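Local coordinates for single-stranded DNA-binding protein (Thermus aquaticus, PDB 2IHF) that probably binds single-stranded DNA and recruits partner proteins to it during DNA replication, recombination and repair, working as a homodimer, at residues 1-6 and 132-137; 195-200 and 219-224. The protein carries 1 engineered substitution. All coordinates share one frame; numbering follows the deposited sequence.

Contact 1. Residues 1-6 and 132-137; sequences MARGLN and ILMGNL
Leu-5 and Met-134 face each other across an antiparallel, hydrogen-bonded pair, their side chains crossing at a slant on the same face of the sheet with CB to CB at 3.6 Å. Both backbone bonds of the pair are made: Leu-5 N to Met-134 O at 3.0 Å, and Met-134 N to Leu-5 O at 3.1 Å. With its CG anti to the backbone N (chi1 -175°), Leu-5 carries one branch along the strand, and CD2 of Leu-5 comes to rest 3.6 Å from CG2 of Ile-132. This is where the first OB domain joins the second: the start of strand 5-22 is laid beside strand 128-145, so one sheet runs through both halves of the chain. On the other face, Asn-6 and Leu-133 lie side by side and point the same way; the amide nitrogen of Asn-6 is held by the carbonyl of Leu-82. Before the strand begins, Arg-3 starts out away from the partner but bends at CB-CG and again at CG-CD, which brings its guanidinium back beside Gly-135 and Asn-136. There NH1 of Arg-3 gives a weak hydrogen bond to the carbonyl O of Gly-135 at 2.9 Å, near the guanidinium plane, while the side-chain amide of Asn-136 lies over one face, toward the rim, its plane turned 51° from that of the guanidinium. Phe-9 of the second subunit packs on Ile-132.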
loop_
_atom_site.group_PDB
_atom_site.type_symbol
_atom_site.label_atom_id
_atom_site.label_comp_id
_atom_site.label_asym_id
_atom_site.label_seq_id
_atom_site.Cartn_x
_atom_site.Cartn_y
_atom_site.Cartn_z
ATOM N N MET A 1 8.816 -7.409 5.051
ATOM C CA MET A 1 9.832 -6.390 4.671
ATOM C C MET A 1 11.169 -7.106 4.558
ATOM O O MET A 1 11.535 -7.593 3.489
ATOM C CB MET A 1 9.882 -5.286 5.738
ATOM C CG MET A 1 10.850 -4.138 5.457
ATOM S SD MET A 1 10.240 -2.548 6.099
ATOM C CE MET A 1 10.356 -2.820 7.833
ATOM N N ALA A 2 11.895 -7.165 5.666
ATOM C CA ALA A 2 13.181 -7.858 5.702
ATOM C C ALA A 2 12.826 -9.296 6.104
ATOM O O ALA A 2 13.682 -10.192 6.182
ATOM C CB ALA A 2 14.108 -7.207 6.747
ATOM N N ARG A 3 11.527 -9.467 6.348
ATOM C CA ARG A 3 10.883 -10.710 6.765
ATOM C C ARG A 3 9.530 -10.267 7.285
ATOM O O ARG A 3 8.512 -10.519 6.664
ATOM C CB ARG A 3 11.625 -11.379 7.913
ATOM C CG ARG A 3 10.785 -12.417 8.639
ATOM C CD ARG A 3 10.999 -13.791 8.047
ATOM N NE ARG A 3 10.305 -13.986 6.781
ATOM C CZ ARG A 3 8.982 -14.039 6.665
ATOM N NH1 ARG A 3 8.218 -13.905 7.742
ATOM N NH2 ARG A 3 8.419 -14.238 5.478
ATOM N N GLY A 4 9.532 -9.596 8.435
ATOM C CA GLY A 4 8.291 -9.112 9.018
ATOM C C GLY A 4 7.871 -7.814 8.350
ATOM O O GLY A 4 8.693 -6.930 8.128
ATOM N N LEU A 5 6.598 -7.697 8.006
ATOM C CA LEU A 5 6.102 -6.491 7.362
ATOM C C LEU A 5 4.728 -6.253 7.950
ATOM O O LEU A 5 3.963 -7.191 8.161
ATOM C CB LEU A 5 6.029 -6.660 5.841
ATOM C CG LEU A 5 5.631 -5.422 5.042
ATOM C CD1 LEU A 5 6.649 -4.322 5.273
ATOM C CD2 LEU A 5 5.541 -5.773 3.576
ATOM N N ASN A 6 4.409 -4.991 8.195
ATOM C CA ASN A 6 3.154 -4.645 8.837
ATOM C C ASN A 6 2.752 -3.250 8.384
ATOM O O ASN A 6 3.307 -2.269 8.860
ATOM C CB ASN A 6 3.398 -4.674 10.350
ATOM C CG ASN A 6 2.168 -4.369 11.161
ATOM O OD1 ASN A 6 1.179 -3.844 10.661
ATOM N ND2 ASN A 6 2.235 -4.690 12.439
ATOM N N ILE A 132 -0.979 -4.956 4.355
ATOM C CA ILE A 132 0.069 -5.802 3.788
ATOM C C ILE A 132 0.795 -6.392 4.980
ATOM O O ILE A 132 1.313 -5.663 5.819
ATOM C CB ILE A 132 1.115 -5.043 2.967
ATOM C CG1 ILE A 132 0.475 -4.349 1.767
ATOM C CG2 ILE A 132 2.161 -6.022 2.472
ATOM C CD1 ILE A 132 1.490 -3.693 0.838
ATOM N N LEU A 133 0.825 -7.714 5.064
ATOM C CA LEU A 133 1.518 -8.378 6.160
ATOM C C LEU A 133 2.478 -9.434 5.619
ATOM O O LEU A 133 2.241 -10.037 4.569
ATOM C CB LEU A 133 0.532 -9.092 7.104
ATOM C CG LEU A 133 -0.607 -8.388 7.837
ATOM C CD1 LEU A 133 -1.338 -9.434 8.665
ATOM C CD2 LEU A 133 -0.103 -7.279 8.725
ATOM N N MET A 134 3.576 -9.637 6.334
ATOM C CA MET A 134 4.512 -10.693 5.987
ATOM C C MET A 134 4.997 -11.220 7.325
ATOM O O MET A 134 5.350 -10.446 8.219
ATOM C CB MET A 134 5.670 -10.175 5.129
ATOM C CG MET A 134 6.615 -11.276 4.665
ATOM S SD MET A 134 7.439 -10.955 3.072
ATOM C CE MET A 134 7.612 -9.173 3.076
ATOM N N GLY A 135 4.964 -12.534 7.479
ATOM C CA GLY A 135 5.400 -13.123 8.725
ATOM C C GLY A 135 5.457 -14.626 8.604
ATOM O O GLY A 135 5.589 -15.157 7.502
ATOM N N ASN A 136 5.336 -15.311 9.735
ATOM C CA ASN A 136 5.401 -16.766 9.762
ATOM C C ASN A 136 4.215 -17.342 10.521
ATOM O O ASN A 136 3.798 -16.792 11.542
ATOM C CB ASN A 136 6.713 -17.191 10.414
ATOM C CG ASN A 136 7.918 -16.884 9.538
ATOM O OD1 ASN A 136 8.222 -17.630 8.615
ATOM N ND2 ASN A 136 8.596 -15.779 9.816
ATOM N N LEU A 137 3.670 -18.447 10.023
ATOM C CA LEU A 137 2.527 -19.074 10.671
ATOM C C LEU A 137 2.897 -19.554 12.066
ATOM O O LEU A 137 3.951 -20.151 12.274
ATOM C CB LEU A 137 2.006 -20.249 9.833
ATOM C CG LEU A 137 1.594 -19.956 8.387
ATOM C CD1 LEU A 137 0.871 -21.172 7.831
ATOM C CD2 LEU A 137 0.691 -18.738 8.314
#

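Contact 2. Residues 195-200 and 219-224; sequences LLVIGR and VEALRL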
loop_
_atom_site.group_PDB
_atom_site.type_symbol
_atom_site.label_atom_id
_atom_site.label_comp_id
_atom_site.label_asym_id
_atom_site.label_seq_id
_atom_site.Cartn_x
_atom_site.Cartn_y
_atom_site.Cartn_z
ATOM N N LEU A 195 4.806 -16.199 5.060
ATOM C CA LEU A 195 3.650 -15.821 4.279
ATOM C C LEU A 195 3.524 -14.311 4.084
ATOM O O LEU A 195 3.799 -13.529 4.997
ATOM C CB LEU A 195 2.389 -16.369 4.936
ATOM C CG LEU A 195 1.089 -16.175 4.150
ATOM C CD1 LEU A 195 1.094 -17.063 2.910
ATOM C CD2 LEU A 195 -0.090 -16.507 5.045
ATOM N N LEU A 196 3.138 -13.925 2.867
ATOM C CA LEU A 196 2.902 -12.530 2.491
ATOM C C LEU A 196 1.397 -12.412 2.312
ATOM O O LEU A 196 0.800 -13.157 1.535
ATOM C CB LEU A 196 3.584 -12.172 1.159
ATOM C CG LEU A 196 3.122 -10.855 0.507
ATOM C CD1 LEU A 196 3.415 -9.693 1.443
ATOM C CD2 LEU A 196 3.812 -10.646 -0.831
ATOM N N VAL A 197 0.780 -11.490 3.036
ATOM C CA VAL A 197 -0.655 -11.291 2.937
ATOM C C VAL A 197 -1.013 -9.899 2.449
ATOM O O VAL A 197 -0.458 -8.908 2.906
ATOM C CB VAL A 197 -1.360 -11.466 4.307
ATOM C CG1 VAL A 197 -2.884 -11.353 4.132
ATOM C CG2 VAL A 197 -0.972 -12.799 4.932
ATOM N N ILE A 198 -1.941 -9.831 1.513
ATOM C CA ILE A 198 -2.418 -8.548 1.028
ATOM C C ILE A 198 -3.936 -8.649 1.154
ATOM O O ILE A 198 -4.561 -9.517 0.549
ATOM C CB ILE A 198 -1.964 -8.306 -0.423
ATOM C CG1 ILE A 198 -0.429 -8.220 -0.445
ATOM C CG2 ILE A 198 -2.589 -7.035 -0.974
ATOM C CD1 ILE A 198 0.161 -7.947 -1.788
ATOM N N GLY A 199 -4.527 -7.790 1.974
ATOM C CA GLY A 199 -5.963 -7.866 2.165
ATOM C C GLY A 199 -6.613 -6.654 2.793
ATOM O O GLY A 199 -6.122 -5.538 2.630
ATOM N N ARG A 200 -7.720 -6.892 3.503
ATOM C CA ARG A 200 -8.507 -5.855 4.155
ATOM C C ARG A 200 -8.626 -6.115 5.651
ATOM O O ARG A 200 -8.612 -7.258 6.097
ATOM C CB ARG A 200 -9.917 -5.811 3.555
ATOM C CG ARG A 200 -9.916 -5.746 2.049
ATOM C CD ARG A 200 -11.293 -5.450 1.486
ATOM N NE ARG A 200 -11.314 -5.389 0.016
ATOM C CZ ARG A 200 -10.704 -4.465 -0.732
ATOM N NH1 ARG A 200 -9.996 -3.489 -0.167
ATOM N NH2 ARG A 200 -10.816 -4.510 -2.055
ATOM N N VAL A 219 -7.543 -9.925 9.487
ATOM C CA VAL A 219 -7.301 -9.569 8.093
ATOM C C VAL A 219 -7.959 -10.583 7.145
ATOM O O VAL A 219 -7.822 -11.787 7.318
ATOM C CB VAL A 219 -5.767 -9.510 7.795
ATOM C CG1 VAL A 219 -5.520 -9.313 6.301
ATOM C CG2 VAL A 219 -5.112 -8.389 8.601
ATOM N N GLU A 220 -8.694 -10.081 6.155
ATOM C CA GLU A 220 -9.348 -10.931 5.160
ATOM C C GLU A 220 -8.410 -10.866 3.955
ATOM O O GLU A 220 -8.217 -9.802 3.374
ATOM C CB GLU A 220 -10.715 -10.349 4.797
ATOM C CG GLU A 220 -11.618 -11.282 4.013
ATOM C CD GLU A 220 -12.747 -11.854 4.865
ATOM O OE1 GLU A 220 -12.469 -12.648 5.791
ATOM O OE2 GLU A 220 -13.918 -11.500 4.617
ATOM N N ALA A 221 -7.829 -11.996 3.575
ATOM C CA ALA A 221 -6.881 -12.008 2.469
ATOM C C ALA A 221 -7.464 -11.879 1.070
ATOM O O ALA A 221 -8.475 -12.500 0.747
ATOM C CB ALA A 221 -6.020 -13.268 2.538
ATOM N N LEU A 222 -6.806 -11.064 0.246
ATOM C CA LEU A 222 -7.182 -10.854 -1.156
ATOM C C LEU A 222 -6.130 -11.538 -2.024
ATOM O O LEU A 222 -6.419 -11.991 -3.125
ATOM C CB LEU A 222 -7.216 -9.360 -1.486
ATOM C CG LEU A 222 -8.172 -8.489 -0.671
ATOM C CD1 LEU A 222 -8.074 -7.055 -1.142
ATOM C CD2 LEU A 222 -9.581 -8.992 -0.826
ATOM N N ARG A 223 -4.904 -11.591 -1.504
ATOM C CA ARG A 223 -3.754 -12.224 -2.161
ATOM C C ARG A 223 -2.955 -12.949 -1.078
ATOM O O ARG A 223 -2.864 -12.456 0.038
ATOM C CB ARG A 223 -2.798 -11.184 -2.791
ATOM C CG ARG A 223 -3.358 -10.231 -3.845
ATOM C CD ARG A 223 -3.698 -10.925 -5.161
ATOM N NE ARG A 223 -4.049 -9.966 -6.214
ATOM C CZ ARG A 223 -3.165 -9.342 -6.991
ATOM N NH1 ARG A 223 -1.866 -9.578 -6.846
ATOM N NH2 ARG A 223 -3.575 -8.475 -7.907
ATOM N N LEU A 224 -2.387 -14.108 -1.407
ATOM C CA LEU A 224 -1.515 -14.859 -0.487
ATOM C C LEU A 224 -0.331 -15.369 -1.316
ATOM O O LEU A 224 -0.525 -15.911 -2.400
ATOM C CB LEU A 224 -2.239 -16.052 0.160
ATOM C CG LEU A 224 -3.345 -15.785 1.191
ATOM C CD1 LEU A 224 -3.894 -17.108 1.700
ATOM C CD2 LEU A 224 -2.789 -14.953 2.346
#
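Leu-222 lies across strand 195-200, and its side chain can be followed outward from the backbone. Its CB is 3.3 Å from the carbonyl O of Ile-198. One bond further, CG of Leu-222 sits 3.6 Å from CA of Gly-199, packed against bare backbone. From there CD1 of Leu-222 reaches the guanidinium of Arg-200 and rests over the centre of one face, 3.7 Å from CZ, with the two side chains crossing at about a right angle; CD2 only skirts NE of the same arginine. The chain of Arg-200 runs extended from CG to NE, which carries the guanidinium out over CD1 of Leu-222; its NH1 is hydrogen-bonded to the carbonyl of Asn-129.

Leu-222 is also the extra residue of a classic beta bulge. Both Leu-222 N, at 2.7 Å, and Arg-223 N, at 2.9 Å, donate to Ile-198 O, each in the carbonyl plane. Here the chain turns a corner: Glu-220 and Ala-221 pair with Arg-200 and Gly-199, Arg-223 and Leu-224 with Ile-198 and Val-197, closing part of the second OB barrel. On the face that carries Val-197 and Leu-224, Val-197 points CG1 tip to tip at CG1 of Val-219, 4.0 Å away, and sets CG2 alongside CD2 of Leu-224 at 3.8 Å. Trp-185 and Leu-182 of helix 180-186 cover Leu-224. Arg-223 turns its end away from the contact, to the carbonyl of Ala-127 of the second subunit.

Chemically the contact is two-sided: aliphatic packing on the Val-197 face, and on the other an arginine whose flat face takes a methyl group while a nitrogen at its end is held by a carbonyl. Two N-H groups share the carbonyl O of Ile-198, which satisfies both donors of the bulge and holds the corner of the chain against the strand.

From the N terminus, the first residues are already spoken for: contact 1 sets 1-6 against 132-137, closing a long loop of 125 residues that holds the rest of the first OB domain. Contact 2 follows in series, closing a short loop of 18 residues between 195-200 and 219-224 wholly within the second domain. The two loops neither nest nor cross. They meet side by side in the sheet, where strands 128-145 and 194-203 are neighbours: Leu-133 O lies 2.6 Å from Val-197 N, a probable hydrogen bond. The order across the sheet is thus 5-22, 128-145, 194-203, then 217-221 and 223-225, and both contacts also touch the second subunit.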